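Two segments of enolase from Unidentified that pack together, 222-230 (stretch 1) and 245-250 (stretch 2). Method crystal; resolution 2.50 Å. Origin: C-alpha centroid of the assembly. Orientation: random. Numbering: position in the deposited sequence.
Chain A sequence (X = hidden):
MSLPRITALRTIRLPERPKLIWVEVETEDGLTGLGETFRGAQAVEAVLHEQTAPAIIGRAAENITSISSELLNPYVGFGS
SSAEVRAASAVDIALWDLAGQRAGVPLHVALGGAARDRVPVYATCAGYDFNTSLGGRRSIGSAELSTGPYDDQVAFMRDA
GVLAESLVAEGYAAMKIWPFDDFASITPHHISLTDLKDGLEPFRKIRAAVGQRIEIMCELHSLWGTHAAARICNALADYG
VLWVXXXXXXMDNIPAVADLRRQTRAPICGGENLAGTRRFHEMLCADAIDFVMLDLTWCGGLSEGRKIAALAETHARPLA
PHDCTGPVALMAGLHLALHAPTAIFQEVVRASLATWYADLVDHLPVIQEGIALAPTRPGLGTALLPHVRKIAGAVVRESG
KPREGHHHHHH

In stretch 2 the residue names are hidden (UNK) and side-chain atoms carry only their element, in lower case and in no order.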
# COMPACT_ATOMS: atom_id res chain seq x y z
N SER A 222 -1.13 -23.12 17.89
CA SER A 222 -2.09 -22.79 16.80
C SER A 222 -3.54 -23.10 17.19
O SER A 222 -4.34 -23.50 16.34
CB SER A 222 -1.77 -23.56 15.49
OG SER A 222 -0.40 -23.68 15.20
N LEU A 223 -3.89 -22.94 18.45
CA LEU A 223 -5.21 -23.34 18.91
C LEU A 223 -6.27 -22.25 18.84
O LEU A 223 -7.46 -22.55 18.88
CB LEU A 223 -5.13 -23.89 20.34
CG LEU A 223 -4.51 -25.29 20.41
CD1 LEU A 223 -4.08 -25.60 21.82
CD2 LEU A 223 -5.46 -26.37 19.87
N TRP A 224 -5.85 -20.99 18.73
CA TRP A 224 -6.75 -19.86 19.02
C TRP A 224 -7.16 -18.96 17.85
O TRP A 224 -6.39 -18.74 16.92
CB TRP A 224 -6.11 -18.99 20.10
CG TRP A 224 -5.94 -19.72 21.41
CD1 TRP A 224 -4.79 -20.22 21.92
CD2 TRP A 224 -6.97 -20.01 22.36
NE1 TRP A 224 -5.03 -20.80 23.14
CE2 TRP A 224 -6.36 -20.69 23.44
CE3 TRP A 224 -8.35 -19.76 22.42
CZ2 TRP A 224 -7.09 -21.14 24.57
CZ3 TRP A 224 -9.08 -20.21 23.54
CH2 TRP A 224 -8.44 -20.89 24.60
N GLY A 225 -8.37 -18.41 17.95
CA GLY A 225 -8.82 -17.34 17.06
C GLY A 225 -8.23 -16.00 17.46
O GLY A 225 -7.52 -15.90 18.49
N THR A 226 -8.53 -14.95 16.68
CA THR A 226 -7.82 -13.67 16.83
C THR A 226 -8.05 -12.97 18.17
O THR A 226 -7.11 -12.38 18.72
CB THR A 226 -8.16 -12.68 15.68
OG1 THR A 226 -9.59 -12.56 15.57
CG2 THR A 226 -7.56 -13.16 14.37
N HIS A 227 -9.27 -13.04 18.69
CA HIS A 227 -9.60 -12.36 19.94
C HIS A 227 -8.96 -13.05 21.15
O HIS A 227 -8.34 -12.39 22.00
CB HIS A 227 -11.11 -12.18 20.10
CG HIS A 227 -11.59 -12.34 21.50
ND1 HIS A 227 -11.28 -11.45 22.51
CD2 HIS A 227 -12.39 -13.28 22.07
CE1 HIS A 227 -11.85 -11.84 23.63
NE2 HIS A 227 -12.53 -12.95 23.39
N ALA A 228 -9.08 -14.36 21.21
CA ALA A 228 -8.49 -15.11 22.30
C ALA A 228 -6.98 -14.96 22.28
O ALA A 228 -6.37 -14.86 23.32
CB ALA A 228 -8.92 -16.59 22.27
N ALA A 229 -6.37 -14.91 21.10
CA ALA A 229 -4.91 -14.79 21.08
C ALA A 229 -4.42 -13.40 21.54
O ALA A 229 -3.45 -13.28 22.30
CB ALA A 229 -4.34 -15.14 19.70
N ALA A 230 -5.10 -12.35 21.09
CA ALA A 230 -4.79 -11.00 21.48
C ALA A 230 -4.90 -10.84 23.00
O ALA A 230 -4.05 -10.20 23.63
CB ALA A 230 -5.70 -10.00 20.73
N UNK A 245 4.35 -18.40 20.93
CA UNK A 245 4.51 -19.29 19.81
C UNK A 245 3.19 -19.80 19.22
O UNK A 245 2.33 -20.33 19.94
c UNK A 245 5.42 -20.46 20.17
o UNK A 245 7.30 -22.97 18.33
c UNK A 245 7.04 -22.14 19.25
c UNK A 245 6.00 -21.10 18.95
o UNK A 245 7.62 -22.12 20.38
N UNK A 246 3.08 -19.64 17.91
CA UNK A 246 1.94 -20.12 17.12
C UNK A 246 0.60 -19.76 17.77
O UNK A 246 -0.19 -20.65 18.11
c UNK A 246 2.05 -21.62 16.90
o UNK A 246 3.78 -21.09 15.31
o UNK A 246 3.26 -23.20 15.61
c UNK A 246 3.11 -21.99 15.87
N UNK A 247 0.34 -18.45 17.94
CA UNK A 247 -0.90 -18.00 18.59
C UNK A 247 -2.18 -18.32 17.82
O UNK A 247 -3.22 -18.46 18.46
c UNK A 247 -0.71 -16.49 18.66
c UNK A 247 0.21 -16.16 17.53
c UNK A 247 1.17 -17.31 17.49
N UNK A 248 -2.12 -18.44 16.48
CA UNK A 248 -3.32 -18.46 15.62
C UNK A 248 -3.62 -19.80 14.95
O UNK A 248 -2.74 -20.42 14.36
c UNK A 248 -4.48 -15.48 15.70
c UNK A 248 -3.19 -15.96 15.11
c UNK A 248 -3.24 -17.37 14.50
c UNK A 248 -4.39 -17.52 13.46
N UNK A 249 -4.86 -20.24 15.05
CA UNK A 249 -5.37 -21.40 14.31
C UNK A 249 -5.75 -20.97 12.87
O UNK A 249 -6.80 -20.34 12.71
c UNK A 249 -6.61 -21.95 15.03
N UNK A 250 -4.95 -21.26 11.84
CA UNK A 250 -3.62 -21.83 11.88
C UNK A 250 -2.67 -20.77 11.33
O UNK A 250 -3.10 -19.69 10.92
c UNK A 250 -4.41 -24.21 11.35
n UNK A 250 -4.12 -27.32 13.47
c UNK A 250 -4.52 -26.50 12.30
c UNK A 250 -3.53 -23.05 10.97
c UNK A 250 -3.66 -25.25 12.17
O HOH W 1 1.53 -24.88 16.55
O HOH W 2 -5.81 -25.61 15.48

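Position 245 carries three side-chain carbons in an unbranched run, the third bearing two oxygens. That carboxylate after two methylene carbons identifies Glu 245. Its CA-to-CB bond points away from stretch 1, and the nearest approach of its side chain to stretch 1 is 7.4 Å, from CB to N of Ser 222, so the side chain makes no contact.

Position 246 has two side-chain carbons, the second carrying two oxygens: a carboxylate one carbon shorter. Its CB lies 3.6 Å from OG of Ser 222, and its backbone O accepts a hydrogen bond from N of Ser 222 (2.7 Å, 142° at the hydrogen). The residue is Asp 246. A water joins the side chains, 2.6 Å from OG of Ser 222 and 2.6 Å from OD1 of Asp 246, to which it donates.

Position 247 has three carbons, the last returning to bonding distance of the backbone N. Although the CA-to-CB bond points away overall, CB lies 4.0 Å from CB of Ala 229, an apolar contact. The backbone O approaches CB of Trp 224 at 3.4 Å and lies at the edge of the indole, near the ring plane. The closed ring is diagnostic of Pro 247.

Position 248 has four carbons, forked at the first, with one arm two carbons long and the other a single methyl. The CA-to-CB bond points away from stretch 1, but the end carbon of the longer arm comes nearer, lying 4.0 Å from CB of Ala 229 and 4.1 Å from CG2 of Thr 226. Beta-branching with unequal arms means Ile 248.

Position 249 has a single carbon, which lies 3.0 Å from O of Ser 222, a tight approach. With no further atoms, it is Ala 249. Its backbone N donates to O of Trp 224 at 2.8 Å and 170°, a nearly linear hydrogen bond.

Position 250 has four carbons in a row ending in nitrogen, and a cis peptide bond precedes it. The third carbon of the row lies 4.2 Å from CB of Ser 222. The residue is Lys 250. A second water donates to O of Ser 222 (2.7 Å) and accepts from NZ of Lys 250 (3.1 Å).

The contact therefore rests on two direct backbone hydrogen bonds, through Ser 222 N and Trp 224 O, supplemented by two water bridges. A CA-H...O approach from CA of Ile 248 to O of Trp 224, at 3.3 Å, accompanies the straighter bond. Beyond these polar links, Ala 229 uses its short methyl, directed toward stretch 2, to meet both Pro 247 and Ile 248. Together the two segments bury 438 Å².

Stretch 2, residues 245-250: EDPIAK
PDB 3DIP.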